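Local coordinates for protein pilin, type IV (Thermus thermophilus, PDB 4BHR) that is a type IV pilin, probably a pilus subunit, represented here by its soluble domain without the N-terminal membrane segment, at residues V14-E19 against N60-T64; L32-C36 against C50-A54. All blocks are in the same frame, centred on the assembly; numbering follows the deposited sequence.

Contact 1 (V14-E19 against N60-T64)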
# COMPACT_ATOMS: atom_id res chain seq x y z
N VAL A 14 1.82 -5.57 0.56
CA VAL A 14 0.89 -4.79 1.38
C VAL A 14 -0.40 -4.58 0.61
O VAL A 14 -1.50 -4.72 1.15
CB VAL A 14 1.50 -3.45 1.83
CG1 VAL A 14 0.42 -2.53 2.40
CG2 VAL A 14 2.58 -3.67 2.86
N ALA A 15 -0.27 -4.22 -0.66
CA ALA A 15 -1.47 -4.03 -1.49
C ALA A 15 -2.35 -5.29 -1.60
O ALA A 15 -3.55 -5.23 -1.41
CB ALA A 15 -1.09 -3.50 -2.87
N THR A 16 -1.72 -6.45 -1.81
CA THR A 16 -2.42 -7.75 -1.74
C THR A 16 -3.16 -7.97 -0.43
O THR A 16 -4.35 -8.38 -0.43
CB THR A 16 -1.43 -8.90 -2.02
OG1 THR A 16 -0.95 -8.75 -3.35
CG2 THR A 16 -2.19 -10.26 -1.94
N ALA A 17 -2.48 -7.66 0.68
CA ALA A 17 -3.06 -7.81 2.00
C ALA A 17 -4.22 -6.86 2.28
O ALA A 17 -5.19 -7.22 2.95
CB ALA A 17 -1.96 -7.68 3.08
N VAL A 18 -4.15 -5.63 1.77
CA VAL A 18 -5.25 -4.68 1.94
C VAL A 18 -6.44 -5.17 1.12
O VAL A 18 -7.57 -5.13 1.61
CB VAL A 18 -4.84 -3.25 1.42
CG1 VAL A 18 -6.07 -2.32 1.39
CG2 VAL A 18 -3.69 -2.65 2.21
N GLU A 19 -6.19 -5.65 -0.10
CA GLU A 19 -7.27 -6.07 -0.99
C GLU A 19 -8.00 -7.26 -0.35
O GLU A 19 -9.23 -7.38 -0.45
CB GLU A 19 -6.72 -6.39 -2.38
CG GLU A 19 -7.75 -6.86 -3.38
CD GLU A 19 -8.85 -5.84 -3.62
OE1 GLU A 19 -8.55 -4.63 -3.78
OE2 GLU A 19 -10.01 -6.26 -3.65
N ASN A 60 -10.69 2.18 -4.40
CA ASN A 60 -9.27 1.84 -4.52
C ASN A 60 -8.43 2.49 -3.45
O ASN A 60 -8.93 3.34 -2.67
CB ASN A 60 -8.81 2.26 -5.94
CG ASN A 60 -9.30 1.30 -6.98
OD1 ASN A 60 -8.88 0.13 -6.99
ND2 ASN A 60 -10.21 1.75 -7.89
N PHE A 61 -7.15 2.09 -3.41
CA PHE A 61 -6.26 2.59 -2.36
C PHE A 61 -4.86 2.78 -2.95
O PHE A 61 -4.54 2.25 -4.02
CB PHE A 61 -6.20 1.61 -1.15
CG PHE A 61 -5.82 0.20 -1.56
CD1 PHE A 61 -4.46 -0.15 -1.59
CD2 PHE A 61 -6.77 -0.75 -1.93
CE1 PHE A 61 -4.06 -1.44 -2.01
CE2 PHE A 61 -6.39 -2.02 -2.35
CZ PHE A 61 -5.03 -2.37 -2.38
N THR A 62 -4.04 3.47 -2.23
CA THR A 62 -2.62 3.68 -2.64
C THR A 62 -1.72 3.32 -1.46
O THR A 62 -1.94 3.75 -0.32
CB THR A 62 -2.35 5.15 -3.03
OG1 THR A 62 -3.19 5.51 -4.15
CG2 THR A 62 -0.85 5.36 -3.47
N VAL A 63 -0.68 2.53 -1.74
CA VAL A 63 0.30 2.16 -0.74
C VAL A 63 1.55 2.94 -1.07
O VAL A 63 2.02 2.89 -2.24
CB VAL A 63 0.64 0.63 -0.85
CG1 VAL A 63 1.63 0.25 0.27
CG2 VAL A 63 -0.63 -0.18 -0.73
N THR A 64 2.10 3.64 -0.09
CA THR A 64 3.29 4.45 -0.34
C THR A 64 4.39 4.21 0.68
O THR A 64 4.16 4.28 1.87
CB THR A 64 2.93 5.95 -0.29
OG1 THR A 64 1.90 6.22 -1.25
CG2 THR A 64 4.22 6.76 -0.65
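Apolar packing holds helix segment V14-E19 against strand segment N60-T64; the axes of these short segments approach to 9.1 Å, their N-to-C directions 147° apart, so roughly antiparallel. V14 and V18, one turn apart, point toward the strand, with A15 beside them; from the strand come F61 and V63, two residues apart and so on one face of the sheet. V14 CG1 lies 3.7 Å from V63 CG1. The small A15 lets the backbones come close, 6.5 Å from A15 CA to V63 CA, and its CB lies 4.0 Å from V63 CG2 and 3.7 Å from F61 CE1. In a CH-pi contact the flat F61 ring offers a face to V18 CG1, 3.6 Å from its centroid and nearly on the ring normal, and compact valines fill the space beside it.

E19 OE1 lies at the ring edge, 3.7 Å from F61 CE2, while the carboxylate forms a salt bridge with R22. A15 O, 3.4 Å from F61 CZ, accepts the helical bond from E19 N at 3.0 Å.

Because shape and burial, not directional bonds, link the segments, this part of the pilin core between helix and sheet depends on close side-chain fit.

Contact 2 (L32-C36 against C50-A54)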
# COMPACT_ATOMS: atom_id res chain seq x y z
N LEU A 32 -9.20 3.24 6.57
CA LEU A 32 -7.95 3.82 6.14
C LEU A 32 -7.96 5.30 6.48
O LEU A 32 -9.06 5.88 6.63
CB LEU A 32 -7.81 3.65 4.62
CG LEU A 32 -7.58 2.20 4.13
CD1 LEU A 32 -7.55 2.16 2.61
CD2 LEU A 32 -6.26 1.67 4.69
N PRO A 33 -6.77 5.93 6.62
CA PRO A 33 -5.43 5.34 6.40
C PRO A 33 -4.83 4.57 7.56
O PRO A 33 -5.28 4.67 8.71
CB PRO A 33 -4.57 6.56 6.16
CG PRO A 33 -5.18 7.59 7.10
CD PRO A 33 -6.67 7.34 7.01
N GLN A 34 -3.82 3.74 7.24
CA GLN A 34 -3.15 2.91 8.28
C GLN A 34 -1.71 2.76 7.89
O GLN A 34 -1.37 2.87 6.74
CB GLN A 34 -3.72 1.48 8.37
CG GLN A 34 -5.20 1.42 8.75
CD GLN A 34 -5.54 1.97 10.13
OE1 GLN A 34 -4.68 2.13 11.00
NE2 GLN A 34 -6.84 2.29 10.33
N ALA A 35 -0.85 2.54 8.89
CA ALA A 35 0.52 2.10 8.62
C ALA A 35 0.53 0.75 7.88
O ALA A 35 -0.31 -0.10 8.10
CB ALA A 35 1.26 1.94 9.97
N CYS A 36 1.53 0.55 7.03
CA CYS A 36 1.56 -0.65 6.22
C CYS A 36 1.74 -1.85 7.11
O CYS A 36 1.41 -2.97 6.69
CB CYS A 36 2.71 -0.62 5.23
SG CYS A 36 2.44 0.56 3.90
N CYS A 50 5.77 3.85 5.78
CA CYS A 50 4.94 3.25 4.72
C CYS A 50 3.51 3.40 5.17
O CYS A 50 3.18 3.08 6.32
CB CYS A 50 5.26 1.76 4.52
SG CYS A 50 4.36 0.94 3.19
N ASN A 51 2.66 3.90 4.27
CA ASN A 51 1.27 4.02 4.65
C ASN A 51 0.33 3.61 3.54
O ASN A 51 0.72 3.53 2.40
CB ASN A 51 1.05 5.48 5.12
CG ASN A 51 1.38 6.51 4.03
OD1 ASN A 51 0.68 6.63 3.05
ND2 ASN A 51 2.50 7.25 4.22
N VAL A 52 -0.93 3.32 3.89
CA VAL A 52 -1.96 3.00 2.92
C VAL A 52 -3.06 4.04 3.09
O VAL A 52 -3.56 4.25 4.21
CB VAL A 52 -2.61 1.62 3.22
CG1 VAL A 52 -3.61 1.27 2.11
CG2 VAL A 52 -1.54 0.52 3.27
N THR A 53 -3.44 4.66 1.96
CA THR A 53 -4.49 5.66 2.00
C THR A 53 -5.60 5.29 1.03
O THR A 53 -5.41 4.59 0.02
CB THR A 53 -3.97 7.08 1.60
OG1 THR A 53 -3.24 7.00 0.35
CG2 THR A 53 -3.08 7.64 2.69
N ALA A 54 -6.82 5.74 1.35
CA ALA A 54 -7.95 5.52 0.49
C ALA A 54 -8.02 6.54 -0.64
O ALA A 54 -7.88 7.78 -0.42
CB ALA A 54 -9.23 5.55 1.31
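L32 opens the segment with its side chain directed at strand C50-A54: CD2 packs 3.7 Å from V52 CG1, and CD1 lies 4.0 Å from A54 CB, so a long, branched side chain covers this end of the pairing. The peptide bond before P33 is cis. Proline has no amide hydrogen to offer the strand, and P33 simply packs here: its CA lies 3.1 Å from V52 O and its CB 3.9 Å from T53 CG2. Regular antiparallel bonding begins at Q34, the hydrogen-bonded partner of V52: Q34 N donates to V52 O at 3.1 Å, and V52 N to Q34 O at 2.9 Å. The amide end of Q34 leads away and bonds through NE2 to Q31 O, as suits a polar side chain at a partly exposed edge. A35 faces N51 as a non-hydrogen-bonded pair, CA to CA 4.5 Å; its small methyl points away from the strand at an exposed position, where little bulk is needed. At C36, where the strand has ended, the side chain points toward strand 50-54 and is buried. C36 N donates to C50 O at 3.1 Å, and its SG forms the disulfide with C50 SG at 2.1 Å, covalently closing the hairpin at its loop side.

This disulfide-linked hairpin forms one margin of the antiparallel sheet, with 34-35 its outermost strand. Strand 47-54 bonds on its other side to strand 61-67, while from helix 6-20 Y10 packs on both cysteines and V14 on C36 and V52.

Overall arrangement
From the N terminus, helix 6-20 supplies the first half of contact 1, and the chain then runs through a long loop to strand 34-35. Contact 2 closes the next excursion, 36 to 50, when strand 47-54 returns antiparallel beside it. A short loop, 55-60, leads into strand 61-67, whose start meets the helix and closes the larger loop, so contact 2 is nested within contact 1. Their centres lie about 8 Å apart, joined through the sheet: T62 N to T53 O at 2.9 Å and T64 N to N51 O at 2.8 Å are probable hydrogen bonds. Contact 1 ties helix to sheet, and contact 2 joins edge strand 34-35 to strand 47-54.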